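Local coordinates for MutT/nudix family protein (Streptococcus pneumoniae, PDB 4HFQ) that hydrolyses UDP-X substrates among the precursors of peptidoglycan biosynthesis, acting as a Nudix-family diphosphatase, at residues K123-L128 with G149-D154; A129-N134 with Y143-F148; N134-Q139 with T183-E188. All coordinates share one frame; numbering follows the deposited sequence. Where two conformers were deposited one is given.

Interaction 1. Residues K123-L128 with G149-D154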
ATOM      1  N   LYS A 123       9.765  -3.571  22.666  0.50 14.34           N
ATOM      2  CA  LYS A 123       8.357  -3.313  22.906  0.50 14.55           C
ATOM      3  C   LYS A 123       7.924  -2.319  21.830  0.50 13.54           C
ATOM      4  O   LYS A 123       8.677  -1.396  21.525  0.50 12.95           O
ATOM      5  CB  LYS A 123       8.186  -2.681  24.293  0.50 15.64           C
ATOM      6  CG  LYS A 123       6.839  -2.034  24.557  0.50 16.69           C
ATOM      7  CD  LYS A 123       6.812  -1.350  25.917  0.50 17.42           C
ATOM      8  CE  LYS A 123       5.657  -0.365  26.011  0.50 18.65           C
ATOM      9  NZ  LYS A 123       4.354  -0.966  25.615  0.50 19.63           N
ATOM     10  N   VAL A 124       6.740  -2.527  21.250  1.00 13.34           N
ATOM     11  CA  VAL A 124       6.097  -1.511  20.402  1.00 12.81           C
ATOM     12  C   VAL A 124       5.278  -0.603  21.295  1.00 12.90           C
ATOM     13  O   VAL A 124       4.380  -1.057  22.005  1.00 13.31           O
ATOM     14  CB  VAL A 124       5.186  -2.128  19.315  1.00 12.78           C
ATOM     15  CG1 VAL A 124       4.409  -1.034  18.580  1.00 13.00           C
ATOM     16  CG2 VAL A 124       6.020  -2.981  18.367  1.00 12.69           C
ATOM     17  N   GLU A 125       5.587   0.689  21.238  1.00 12.76           N
ATOM     18  CA  GLU A 125       4.885   1.690  22.030  1.00 13.64           C
ATOM     19  C   GLU A 125       3.730   2.363  21.286  1.00 13.38           C
ATOM     20  O   GLU A 125       2.684   2.610  21.876  1.00 14.50           O
ATOM     21  CB  GLU A 125       5.874   2.738  22.558  1.00 15.17           C
ATOM     22  CG  GLU A 125       6.963   2.128  23.439  1.00 17.25           C
ATOM     23  CD  GLU A 125       8.023   3.128  23.886  1.00 19.89           C
ATOM     24  OE1 GLU A 125       8.639   3.795  23.024  1.00 21.83           O
ATOM     25  OE2 GLU A 125       8.279   3.215  25.117  1.00 21.95           O
ATOM     26  N   ARG A 126       3.921   2.676  20.002  1.00 12.66           N
ATOM     27  CA  ARG A 126       2.859   3.315  19.212  1.00 12.31           C
ATOM     28  C   ARG A 126       3.242   3.285  17.747  1.00 11.17           C
ATOM     29  O   ARG A 126       4.392   3.026  17.400  1.00 11.37           O
ATOM     30  CB  ARG A 126       2.603   4.762  19.676  1.00 13.85           C
ATOM     31  CG  ARG A 126       3.789   5.691  19.458  1.00 15.34           C
ATOM     32  CD  ARG A 126       3.529   7.113  19.953  1.00 17.63           C
ATOM     33  NE  ARG A 126       2.608   7.836  19.077  1.00 19.64           N
ATOM     34  CZ  ARG A 126       2.662   9.149  18.839  1.00 20.16           C
ATOM     35  NH1 ARG A 126       3.621   9.894  19.378  1.00 20.78           N
ATOM     36  NH2 ARG A 126       1.768   9.703  18.039  1.00 21.08           N
ATOM     37  N   LEU A 127       2.265   3.550  16.893  1.00  9.97           N
ATOM     38  CA  LEU A 127       2.524   3.761  15.476  1.00  9.62           C
ATOM     39  C   LEU A 127       2.712   5.263  15.264  1.00  9.08           C
ATOM     40  O   LEU A 127       1.819   6.053  15.616  1.00 10.13           O
ATOM     41  CB  LEU A 127       1.356   3.232  14.639  1.00  9.61           C
ATOM     42  CG  LEU A 127       1.406   3.437  13.120  1.00  9.55           C
ATOM     43  CD1 LEU A 127       2.599   2.715  12.522  1.00 10.12           C
ATOM     44  CD2 LEU A 127       0.106   2.924  12.519  1.00 10.26           C
ATOM     45  N   LEU A 128       3.862   5.671  14.720  1.00  8.61           N
ATOM     46  CA  LEU A 128       4.141   7.096  14.499  1.00  8.77           C
ATOM     47  C   LEU A 128       3.678   7.582  13.131  1.00  8.45           C
ATOM     48  O   LEU A 128       3.274   8.740  12.983  1.00  8.73           O
ATOM     49  CB  LEU A 128       5.627   7.411  14.677  1.00  9.50           C
ATOM     50  CG  LEU A 128       6.204   7.098  16.061  1.00 10.15           C
ATOM     51  CD1 LEU A 128       7.711   7.160  15.967  1.00 10.37           C
ATOM     52  CD2 LEU A 128       5.712   8.067  17.124  1.00 11.17           C
ATOM     53  N   GLY A 149       7.075   3.466  16.932  1.00  9.14           N
ATOM     54  CA  GLY A 149       7.935   3.859  18.060  1.00  9.54           C
ATOM     55  C   GLY A 149       8.123   2.666  18.974  1.00 10.24           C
ATOM     56  O   GLY A 149       7.124   2.086  19.431  1.00 10.81           O
ATOM     57  N   CYS A 150       9.382   2.292  19.220  1.00 10.65           N
ATOM     58  CA  CYS A 150       9.718   1.087  19.993  1.00 11.51           C
ATOM     59  C   CYS A 150      10.766   1.373  21.050  1.00 12.67           C
ATOM     60  O   CYS A 150      11.552   2.302  20.925  1.00 12.74           O
ATOM     61  CB  CYS A 150      10.232  -0.049  19.097  1.00 11.32           C
ATOM     62  SG  CYS A 150       9.153  -0.524  17.744  1.00 11.34           S
ATOM     63  N   LYS A 151      10.749   0.549  22.089  1.00 14.04           N
ATOM     64  CA  LYS A 151      11.746   0.615  23.152  1.00 15.43           C
ATOM     65  C   LYS A 151      12.498  -0.709  23.190  1.00 15.75           C
ATOM     66  O   LYS A 151      11.880  -1.775  23.130  1.00 15.05           O
ATOM     67  CB  LYS A 151      11.043   0.891  24.479  1.00 18.15           C
ATOM     68  CG  LYS A 151      11.943   0.802  25.708  1.00 20.91           C
ATOM     69  CD  LYS A 151      11.158   1.057  26.982  1.00 23.72           C
ATOM     70  CE  LYS A 151      12.046   0.825  28.198  1.00 25.66           C
ATOM     71  NZ  LYS A 151      11.463   1.348  29.467  1.00 28.26           N
ATOM     72  N   LEU A 152      13.831  -0.651  23.266  1.00 16.33           N
ATOM     73  CA  LEU A 152      14.656  -1.858  23.347  1.00 17.56           C
ATOM     74  C   LEU A 152      14.665  -2.397  24.774  1.00 17.99           C
ATOM     75  O   LEU A 152      14.603  -1.622  25.728  1.00 19.31           O
ATOM     76  CB  LEU A 152      16.084  -1.606  22.841  1.00 17.60           C
ATOM     77  CG  LEU A 152      16.207  -1.173  21.373  1.00 17.66           C
ATOM     78  CD1 LEU A 152      17.667  -1.022  20.968  1.00 18.36           C
ATOM     79  CD2 LEU A 152      15.509  -2.156  20.448  1.00 18.55           C
ATOM     80  N   LEU A 153      14.669  -3.722  24.890  1.00 18.81           N
ATOM     81  CA  LEU A 153      14.700  -4.412  26.185  1.00 19.99           C
ATOM     82  C   LEU A 153      16.044  -5.151  26.334  1.00 21.18           C
ATOM     83  O   LEU A 153      17.092  -4.544  26.136  1.00 22.08           O
ATOM     84  CB  LEU A 153      13.468  -5.326  26.345  1.00 20.23           C
ATOM     85  CG  LEU A 153      12.088  -4.706  26.069  1.00 21.07           C
ATOM     86  CD1 LEU A 153      10.988  -5.758  25.973  1.00 20.65           C
ATOM     87  CD2 LEU A 153      11.728  -3.637  27.099  1.00 22.05           C
ATOM     88  N   ASP A 154      16.038  -6.444  26.650  1.00 23.00           N
ATOM     89  CA  ASP A 154      17.293  -7.192  26.796  1.00 25.87           C
ATOM     90  C   ASP A 154      17.931  -7.552  25.461  1.00 24.75           C
ATOM     91  O   ASP A 154      17.239  -7.780  24.473  1.00 24.60           O
ATOM     92  CB  ASP A 154      17.084  -8.483  27.595  1.00 29.19           C
ATOM     93  CG  ASP A 154      16.666  -8.227  29.032  1.00 33.64           C
ATOM     94  OD1 ASP A 154      17.304  -7.399  29.716  1.00 38.12           O
ATOM     95  OD2 ASP A 154      15.697  -8.873  29.484  1.00 37.28           O
TER
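V124 CG2 and C150 SG each stand anti to their own carbonyl carbon (C150 chi1 -55°), and across this non-hydrogen-bonded antiparallel pair the two atoms meet at 4.0 Å. E125 CG takes the same position, beside its backbone N, and the extended chain beyond it carries the carboxylate across K151, with E125 OE2 3.7 Å from K151 CB. The contact is with the aliphatic root of the lysine: E125 OE2 and K151 NZ remain 5.7 Å apart, so any attraction between them is long-range.

The backbone explains why E125 leaves the alternation of the strand. G149 O receives E125 N at 2.8 Å and, weakly, R126 N at 3.3 Å, while G149 N donates to R126 O. Two residues facing one define a classic beta bulge, and the phi/psi of E125, -94/-41°, is its helical-like first position. Beyond it, L128 lays CG 3.8 Å from G149 N. At the other end K123 and K151 exchange two backbone bonds.

The pair joins strands 120-132 and 143-153 in a partly exposed region far from the chain centre: V124 and C150 pack on helix 106-118, L128 reaches helix 184-194, and C150 bonds through its backbone to W75 of strand 69-78.

Interaction 2. Residues A129-N134 with Y143-F148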
ATOM      1  N   ALA A 129       3.782   6.724  12.109  1.00  7.97           N
ATOM      2  CA  ALA A 129       3.499   7.151  10.743  1.00  7.93           C
ATOM      3  C   ALA A 129       3.174   5.971   9.893  1.00  7.48           C
ATOM      4  O   ALA A 129       3.703   4.867  10.110  1.00  7.65           O
ATOM      5  CB  ALA A 129       4.704   7.862  10.136  1.00  8.39           C
ATOM      6  N   VAL A 130       2.353   6.226   8.869  1.00  7.40           N
ATOM      7  CA  VAL A 130       2.268   5.308   7.723  1.00  7.89           C
ATOM      8  C   VAL A 130       2.582   6.145   6.485  1.00  7.75           C
ATOM      9  O   VAL A 130       1.781   6.994   6.085  1.00  8.06           O
ATOM     10  CB  VAL A 130       0.888   4.624   7.578  1.00  8.21           C
ATOM     11  CG1 VAL A 130       0.928   3.623   6.428  1.00  9.04           C
ATOM     12  CG2 VAL A 130       0.499   3.908   8.862  1.00  8.74           C
ATOM     13  N   PHE A 131       3.786   5.957   5.942  1.00  7.58           N
ATOM     14  CA  PHE A 131       4.244   6.699   4.761  1.00  7.60           C
ATOM     15  C   PHE A 131       3.951   5.955   3.458  1.00  7.56           C
ATOM     16  O   PHE A 131       4.046   4.722   3.386  1.00  7.67           O
ATOM     17  CB  PHE A 131       5.765   6.926   4.811  1.00  7.90           C
ATOM     18  CG  PHE A 131       6.242   7.829   5.917  1.00  8.33           C
ATOM     19  CD1 PHE A 131       5.865   9.160   5.966  1.00  8.62           C
ATOM     20  CD2 PHE A 131       7.113   7.342   6.880  1.00  8.55           C
ATOM     21  CE1 PHE A 131       6.356  10.001   6.967  1.00  9.02           C
ATOM     22  CE2 PHE A 131       7.603   8.174   7.883  1.00  8.85           C
ATOM     23  CZ  PHE A 131       7.219   9.502   7.922  1.00  8.95           C
ATOM     24  N   ASP A 132       3.665   6.731   2.422  1.00  7.66           N
ATOM     25  CA  ASP A 132       3.551   6.222   1.052  1.00  7.90           C
ATOM     26  C   ASP A 132       4.917   6.362   0.392  1.00  7.57           C
ATOM     27  O   ASP A 132       5.382   7.499   0.162  1.00  7.41           O
ATOM     28  CB  ASP A 132       2.497   7.044   0.299  1.00  8.22           C
ATOM     29  CG  ASP A 132       2.302   6.612  -1.142  1.00  8.61           C
ATOM     30  OD1 ASP A 132       2.876   5.602  -1.596  1.00  8.08           O
ATOM     31  OD2 ASP A 132       1.549   7.336  -1.812  1.00 10.54           O
ATOM     32  N   THR A 133       5.555   5.245   0.035  1.00  7.59           N
ATOM     33  CA  THR A 133       6.872   5.367  -0.625  1.00  7.80           C
ATOM     34  C   THR A 133       6.808   6.068  -1.965  1.00  8.33           C
ATOM     35  O   THR A 133       7.800   6.658  -2.408  1.00  8.70           O
ATOM     36  CB  THR A 133       7.603   4.028  -0.788  1.00  7.70           C
ATOM     37  OG1 THR A 133       6.794   3.137  -1.577  1.00  7.78           O
ATOM     38  CG2 THR A 133       7.920   3.400   0.552  1.00  7.86           C
ATOM     39  N   ASN A 134       5.650   6.057  -2.614  1.00  8.24           N
ATOM     40  CA  ASN A 134       5.541   6.792  -3.881  1.00  8.71           C
ATOM     41  C   ASN A 134       5.728   8.278  -3.680  1.00  9.42           C
ATOM     42  O   ASN A 134       6.173   8.966  -4.602  1.00 10.62           O
ATOM     43  CB  ASN A 134       4.211   6.515  -4.592  1.00  8.61           C
ATOM     44  CG  ASN A 134       4.243   5.266  -5.439  1.00  8.29           C
ATOM     45  OD1 ASN A 134       5.087   4.393  -5.292  1.00  8.56           O
ATOM     46  ND2 ASN A 134       3.262   5.154  -6.338  1.00  8.76           N
ATOM     47  N   TYR A 143       5.070   0.822  -1.407  1.00  7.86           N
ATOM     48  CA  TYR A 143       4.923   0.310  -0.054  1.00  8.04           C
ATOM     49  C   TYR A 143       4.123   1.251   0.819  1.00  7.86           C
ATOM     50  O   TYR A 143       4.182   2.474   0.672  1.00  7.74           O
ATOM     51  CB  TYR A 143       6.289   0.117   0.622  1.00  8.19           C
ATOM     52  CG  TYR A 143       7.124  -0.992   0.035  1.00  8.24           C
ATOM     53  CD1 TYR A 143       7.901  -0.785  -1.100  1.00  8.29           C
ATOM     54  CD2 TYR A 143       7.165  -2.249   0.633  1.00  8.42           C
ATOM     55  CE1 TYR A 143       8.667  -1.816  -1.642  1.00  8.80           C
ATOM     56  CE2 TYR A 143       7.936  -3.280   0.107  1.00  9.27           C
ATOM     57  CZ  TYR A 143       8.686  -3.052  -1.029  1.00  9.01           C
ATOM     58  OH  TYR A 143       9.436  -4.099  -1.549  1.00 10.73           O
ATOM     59  N   THR A 144       3.360   0.655   1.735  1.00  7.96           N
ATOM     60  CA  THR A 144       2.908   1.347   2.952  1.00  7.83           C
ATOM     61  C   THR A 144       3.970   1.096   4.018  1.00  7.69           C
ATOM     62  O   THR A 144       4.169  -0.038   4.467  1.00  8.05           O
ATOM     63  CB  THR A 144       1.540   0.826   3.451  1.00  8.16           C
ATOM     64  OG1 THR A 144       1.637  -0.573   3.724  1.00  9.27           O
ATOM     65  CG2 THR A 144       0.450   1.046   2.385  1.00  8.79           C
ATOM     66  N   LYS A 145       4.644   2.174   4.407  1.00  7.69           N
ATOM     67  CA  LYS A 145       5.775   2.081   5.312  1.00  7.71           C
ATOM     68  C   LYS A 145       5.320   2.481   6.718  1.00  7.81           C
ATOM     69  O   LYS A 145       5.089   3.661   7.007  1.00  7.81           O
ATOM     70  CB  LYS A 145       6.902   2.966   4.773  1.00  8.01           C
ATOM     71  CG  LYS A 145       8.142   3.043   5.680  1.00  7.97           C
ATOM     72  CD  LYS A 145       9.217   3.937   5.036  1.00  8.50           C
ATOM     73  CE  LYS A 145       9.844   3.339   3.785  1.00  8.47           C
ATOM     74  NZ  LYS A 145      10.725   2.162   4.055  1.00  8.18           N
ATOM     75  N   PHE A 146       5.125   1.468   7.556  1.00  7.84           N
ATOM     76  CA  PHE A 146       4.721   1.668   8.962  1.00  8.51           C
ATOM     77  C   PHE A 146       5.981   1.988   9.750  1.00  8.63           C
ATOM     78  O   PHE A 146       6.966   1.255   9.661  1.00  9.23           O
ATOM     79  CB  PHE A 146       4.162   0.368   9.541  1.00  9.55           C
ATOM     80  CG  PHE A 146       2.851  -0.073   8.964  1.00 10.69           C
ATOM     81  CD1 PHE A 146       2.808  -0.804   7.791  1.00 11.69           C
ATOM     82  CD2 PHE A 146       1.654   0.211   9.621  1.00 11.71           C
ATOM     83  CE1 PHE A 146       1.602  -1.246   7.262  1.00 13.16           C
ATOM     84  CE2 PHE A 146       0.439  -0.218   9.096  1.00 13.10           C
ATOM     85  CZ  PHE A 146       0.411  -0.922   7.904  1.00 13.36           C
ATOM     86  N   VAL A 147       5.947   3.060  10.530  1.00  8.00           N
ATOM     87  CA  VAL A 147       7.057   3.358  11.437  1.00  7.92           C
ATOM     88  C   VAL A 147       6.523   3.332  12.860  1.00  7.81           C
ATOM     89  O   VAL A 147       5.695   4.173  13.236  1.00  7.92           O
ATOM     90  CB  VAL A 147       7.714   4.714  11.142  1.00  7.75           C
ATOM     91  CG1 VAL A 147       8.935   4.865  12.031  1.00  8.51           C
ATOM     92  CG2 VAL A 147       8.095   4.821   9.665  1.00  7.97           C
ATOM     93  N   PHE A 148       6.982   2.336  13.622  1.00  8.08           N
ATOM     94  CA  PHE A 148       6.552   2.117  14.990  1.00  8.66           C
ATOM     95  C   PHE A 148       7.558   2.697  15.964  1.00  8.80           C
ATOM     96  O   PHE A 148       8.760   2.458  15.839  1.00  9.13           O
ATOM     97  CB  PHE A 148       6.443   0.619  15.278  1.00  8.97           C
ATOM     98  CG  PHE A 148       5.368  -0.083  14.486  1.00  8.74           C
ATOM     99  CD1 PHE A 148       4.051  -0.080  14.929  1.00  8.81           C
ATOM    100  CD2 PHE A 148       5.688  -0.767  13.319  1.00  8.81           C
ATOM    101  CE1 PHE A 148       3.057  -0.750  14.212  1.00  9.19           C
ATOM    102  CE2 PHE A 148       4.705  -1.448  12.606  1.00  8.83           C
ATOM    103  CZ  PHE A 148       3.397  -1.431  13.053  1.00  9.51           C
TER
HETATM  104  O   HOH W   1       1.582   3.487   0.007  1.00 10.70           O
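T133 and Y143 close the end of this antiparallel pairing, and the T133 side chain shows how. Its CB lies 4.0 Å from Y143 O. From there OG1, set between the backbone N and the carbonyl carbon (chi1 59°), accepts Y143 N at 2.9 Å in a nearly straight bond (169°). The other branch, CG2, rests against Y143 CB and also touches K145 CE at 3.8 Å, where the two side chains cross at about a right angle. T133 N donates to Y143 O, so the threonine grips Y143 through both backbone and hydroxyl.

Farther along, F131 and K145 exchange two backbone bonds, K145 N reaching F131 O at 174°. The F131 ring crosses V147 obliquely, CE2 to V147 CG2 3.8 Å, while A129 CB lies over the rim of one of its faces. On the other side of the sheet, V130 runs alongside F146, its CG2 3.9 Å from F146 CD2, and alongside T144. F146 there meets F146 of the second subunit, which makes this side part of the dimer interface.

D132 is the N-cap of helix 133-136: OD1 receives N134 N from above the carboxylate plane and also accepts from Q142 NE2. A water donates to Y143 O at 2.9 Å and, weakly, to D132 OD1. K145 NZ forms a salt bridge with D71 and binds a Tris molecule, probably from the crystallisation liquor.

The register, with A129, V130, F131 and D132 opposite V147, F146, K145 and T144, is that of an antiparallel strand pair in the mixed sheet of a Nudix fold, with strand 120-132 passing directly into a short helix capped by D132.

Interaction 3. Residues N134-Q139 with T183-E188; sequences NRFQLQ and TKEQIE
Q137 and Q186 join their side-chain amides by two hydrogen bonds: Q186 NE2 gives to Q137 OE1 at 2.8 Å, and Q137 NE2 returns the bond to Q186 OE1 at 2.9 Å. The pairing is twisted, the amide planes lying 45° apart. Q137 CG sits between its backbone N and carbonyl carbon, and the chain bends again at chi2 (-110°) on the way to the amide.

Packing is close where F136 meets Q186. Q186 NE2 approaches F136 CB to 3.3 Å, and Q186 CG lies over one ring face in a CH-pi contact, 4.1 Å from the centroid; R135 CG covers the rim of the opposite face. The looser, more solvent-facing side belongs to E185, an exposed residue whose OE1 reaches the ring edge at F136 CE1, 3.7 Å away, without a hydrogen bond. Here too a water bridges the segments, donating to F136 O and bonded to T183 OG1 at 2.7 Å.

T183 and Q186 form a capping box at the start of helix 184-194: Q186 N donates to T183 OG1, and T183 N to Q186 OE1. Q186 OE1 thus has two donors, T183 N and Q137 NE2, and both ends of its amide are engaged. This fixes the amide's orientation and makes a neutral polar contact that couples the helix cap to the turn after helix 133-136.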
ATOM      1  N   ASN A 134       5.650   6.057  -2.614  1.00  8.24           N
ATOM      2  CA  ASN A 134       5.541   6.792  -3.881  1.00  8.71           C
ATOM      3  C   ASN A 134       5.728   8.278  -3.680  1.00  9.42           C
ATOM      4  O   ASN A 134       6.173   8.966  -4.602  1.00 10.62           O
ATOM      5  CB  ASN A 134       4.211   6.515  -4.592  1.00  8.61           C
ATOM      6  CG  ASN A 134       4.243   5.266  -5.439  1.00  8.29           C
ATOM      7  OD1 ASN A 134       5.087   4.393  -5.292  1.00  8.56           O
ATOM      8  ND2 ASN A 134       3.262   5.154  -6.338  1.00  8.76           N
ATOM      9  N   ARG A 135       5.410   8.773  -2.484  1.00  9.50           N
ATOM     10  CA  ARG A 135       5.616  10.187  -2.148  1.00 10.26           C
ATOM     11  C   ARG A 135       7.058  10.501  -1.770  1.00 10.79           C
ATOM     12  O   ARG A 135       7.631  11.482  -2.264  1.00 12.42           O
ATOM     13  CB  ARG A 135       4.667  10.603  -1.017  1.00 11.03           C
ATOM     14  CG  ARG A 135       4.898  12.028  -0.499  1.00 12.21           C
ATOM     15  CD  ARG A 135       3.799  12.433   0.476  1.00 14.10           C
ATOM     16  NE  ARG A 135       2.494  12.518  -0.172  1.00 16.41           N
ATOM     17  CZ  ARG A 135       2.028  13.603  -0.778  1.00 17.95           C
ATOM     18  NH1 ARG A 135       2.754  14.713  -0.815  1.00 18.47           N
ATOM     19  NH2 ARG A 135       0.843  13.586  -1.366  1.00 19.94           N
ATOM     20  N   PHE A 136       7.652   9.675  -0.920  1.00 10.07           N
ATOM     21  CA  PHE A 136       8.933  10.032  -0.290  1.00 10.18           C
ATOM     22  C   PHE A 136      10.153   9.392  -0.912  1.00 10.28           C
ATOM     23  O   PHE A 136      11.252   9.919  -0.770  1.00 11.24           O
ATOM     24  CB  PHE A 136       8.908   9.682   1.196  1.00 10.20           C
ATOM     25  CG  PHE A 136       8.033  10.583   2.001  1.00  9.83           C
ATOM     26  CD1 PHE A 136       8.522  11.804   2.482  1.00 10.20           C
ATOM     27  CD2 PHE A 136       6.715  10.228   2.275  1.00  9.90           C
ATOM     28  CE1 PHE A 136       7.704  12.641   3.221  1.00 10.59           C
ATOM     29  CE2 PHE A 136       5.898  11.071   2.999  1.00 10.58           C
ATOM     30  CZ  PHE A 136       6.388  12.277   3.487  1.00 10.60           C
ATOM     31  N   GLN A 137       9.999   8.231  -1.529  1.00  9.22           N
ATOM     32  CA  GLN A 137      11.124   7.498  -2.068  1.00  8.95           C
ATOM     33  C   GLN A 137      10.623   6.559  -3.161  1.00  8.84           C
ATOM     34  O   GLN A 137      10.692   5.325  -3.055  1.00  8.70           O
ATOM     35  CB  GLN A 137      11.851   6.734  -0.955  1.00  8.70           C
ATOM     36  CG  GLN A 137      10.990   5.752  -0.127  1.00  8.61           C
ATOM     37  CD  GLN A 137      10.736   6.186   1.316  1.00  8.51           C
ATOM     38  OE1 GLN A 137       9.591   6.253   1.764  1.00  8.83           O
ATOM     39  NE2 GLN A 137      11.812   6.446   2.066  1.00  9.46           N
ATOM     40  N   LEU A 138      10.169   7.179  -4.245  1.00  9.03           N
ATOM     41  CA  LEU A 138       9.567   6.442  -5.332  1.00  9.10           C
ATOM     42  C   LEU A 138      10.476   5.318  -5.812  1.00  9.21           C
ATOM     43  O   LEU A 138      11.701   5.484  -5.952  1.00  9.75           O
ATOM     44  CB  LEU A 138       9.232   7.383  -6.480  1.00  9.47           C
ATOM     45  CG  LEU A 138       8.566   6.728  -7.704  1.00  9.80           C
ATOM     46  CD1 LEU A 138       7.196   6.139  -7.395  1.00 10.00           C
ATOM     47  CD2 LEU A 138       8.460   7.749  -8.835  1.00  9.82           C
ATOM     48  N   GLN A 139       9.880   4.157  -6.053  1.00  8.72           N
ATOM     49  CA  GLN A 139      10.617   2.970  -6.473  1.00  8.56           C
ATOM     50  C   GLN A 139       9.652   2.020  -7.193  1.00  8.63           C
ATOM     51  O   GLN A 139       8.436   2.275  -7.234  1.00  8.58           O
ATOM     52  CB  GLN A 139      11.333   2.316  -5.285  1.00  8.74           C
ATOM     53  CG  GLN A 139      10.403   2.063  -4.102  1.00  8.71           C
ATOM     54  CD  GLN A 139      11.159   1.678  -2.860  1.00  8.54           C
ATOM     55  OE1 GLN A 139      11.527   0.530  -2.679  1.00  9.16           O
ATOM     56  NE2 GLN A 139      11.402   2.667  -1.989  1.00  8.83           N
ATOM     57  N   THR A 183      14.130   8.588   4.577  1.00  9.75           N
ATOM     58  CA  THR A 183      14.740   9.859   4.165  1.00 10.47           C
ATOM     59  C   THR A 183      14.901  10.802   5.353  1.00 10.72           C
ATOM     60  O   THR A 183      14.246  10.654   6.392  1.00 10.42           O
ATOM     61  CB  THR A 183      13.931  10.586   3.066  1.00 10.83           C
ATOM     62  OG1 THR A 183      12.710  11.085   3.622  1.00 10.86           O
ATOM     63  CG2 THR A 183      13.616   9.672   1.875  1.00 11.44           C
ATOM     64  N   LYS A 184      15.710  11.845   5.166  1.00 11.51           N
ATOM     65  CA  LYS A 184      15.889  12.852   6.204  1.00 12.19           C
ATOM     66  C   LYS A 184      14.572  13.549   6.535  1.00 11.83           C
ATOM     67  O   LYS A 184      14.256  13.803   7.711  1.00 12.08           O
ATOM     68  CB  LYS A 184      16.952  13.863   5.762  1.00 13.29           C
ATOM     69  CG  LYS A 184      17.213  14.951   6.792  1.00 14.76           C
ATOM     70  CD  LYS A 184      18.429  15.788   6.399  1.00 16.97           C
ATOM     71  CE  LYS A 184      18.618  16.942   7.357  1.00 19.00           C
ATOM     72  NZ  LYS A 184      19.944  17.574   7.096  1.00 21.74           N
ATOM     73  N   GLU A 185      13.784  13.840   5.503  1.00 12.39           N
ATOM     74  CA  GLU A 185      12.504  14.464   5.726  1.00 12.25           C
ATOM     75  C   GLU A 185      11.604  13.578   6.596  1.00 11.47           C
ATOM     76  O   GLU A 185      10.927  14.069   7.491  1.00 12.05           O
ATOM     77  CB  GLU A 185      11.815  14.771   4.396  1.00 14.47           C
ATOM     78  CG  GLU A 185      10.526  15.531   4.589  1.00 17.34           C
ATOM     79  CD  GLU A 185       9.760  15.778   3.310  1.00 19.08           C
ATOM     80  OE1 GLU A 185      10.145  15.258   2.241  1.00 21.85           O
ATOM     81  OE2 GLU A 185       8.743  16.504   3.385  1.00 22.68           O
ATOM     82  N   GLN A 186      11.599  12.275   6.329  1.00 10.59           N
ATOM     83  CA  GLN A 186      10.791  11.379   7.135  1.00  9.91           C
ATOM     84  C   GLN A 186      11.290  11.358   8.577  1.00  9.80           C
ATOM     85  O   GLN A 186      10.468  11.395   9.492  1.00 10.06           O
ATOM     86  CB  GLN A 186      10.806   9.974   6.538  1.00  9.39           C
ATOM     87  CG  GLN A 186       9.969   9.833   5.266  1.00  9.23           C
ATOM     88  CD  GLN A 186      10.178   8.520   4.548  1.00  9.02           C
ATOM     89  OE1 GLN A 186      11.275   7.966   4.515  1.00  8.86           O
ATOM     90  NE2 GLN A 186       9.074   7.977   3.972  1.00  9.34           N
ATOM     91  N   ILE A 187      12.619  11.290   8.764  1.00 10.06           N
ATOM     92  CA  ILE A 187      13.188  11.283  10.113  1.00 10.63           C
ATOM     93  C   ILE A 187      12.789  12.553  10.868  1.00 10.65           C
ATOM     94  O   ILE A 187      12.433  12.504  12.044  1.00 10.58           O
ATOM     95  CB  ILE A 187      14.710  11.066  10.080  1.00 10.57           C
ATOM     96  CG1 ILE A 187      14.978   9.608   9.671  1.00 11.50           C
ATOM     97  CG2 ILE A 187      15.333  11.378  11.446  1.00 11.15           C
ATOM     98  CD1 ILE A 187      16.421   9.269   9.392  1.00 12.46           C
ATOM     99  N   GLU A 188      12.814  13.689  10.176  1.00 11.44           N
ATOM    100  CA  GLU A 188      12.430  14.943  10.814  1.00 12.77           C
ATOM    101  C   GLU A 188      10.950  14.977  11.202  1.00 11.95           C
ATOM    102  O   GLU A 188      10.606  15.441  12.298  1.00 12.27           O
ATOM    103  CB  GLU A 188      12.845  16.134   9.945  1.00 14.72           C
ATOM    104  CG  GLU A 188      14.368  16.308   9.940  1.00 16.09           C
ATOM    105  CD  GLU A 188      14.892  17.379   8.996  1.00 19.15           C
ATOM    106  OE1 GLU A 188      14.146  17.839   8.118  1.00 21.41           O
ATOM    107  OE2 GLU A 188      16.083  17.753   9.142  1.00 21.00           O
TER
HETATM  108  O   HOH W   2      11.609  12.048   1.306  1.00 19.91           O

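Interactions 1 and 2 are successive lengths of one antiparallel pairing, strands 120-132 and 143-153, and they meet where L128 N comes within 2.8 Å of V147 O, a probable hydrogen bond. Interaction 2 is the buried one, its centre about 7 Å from that of the chain, against about 19 Å for the partly exposed, bulged interaction 1. Interaction 3, partly buried, with Q137 and Q186 inside and E185 exposed, shares N134 with interaction 2 but replaces strand bonding with side-chain amides and a bridging water. The two touch directly: F131 CG lies 3.4 Å from Q186 NE2, and F131 and F136 meet edge-to-face. Interactions 1 and 3 do not touch.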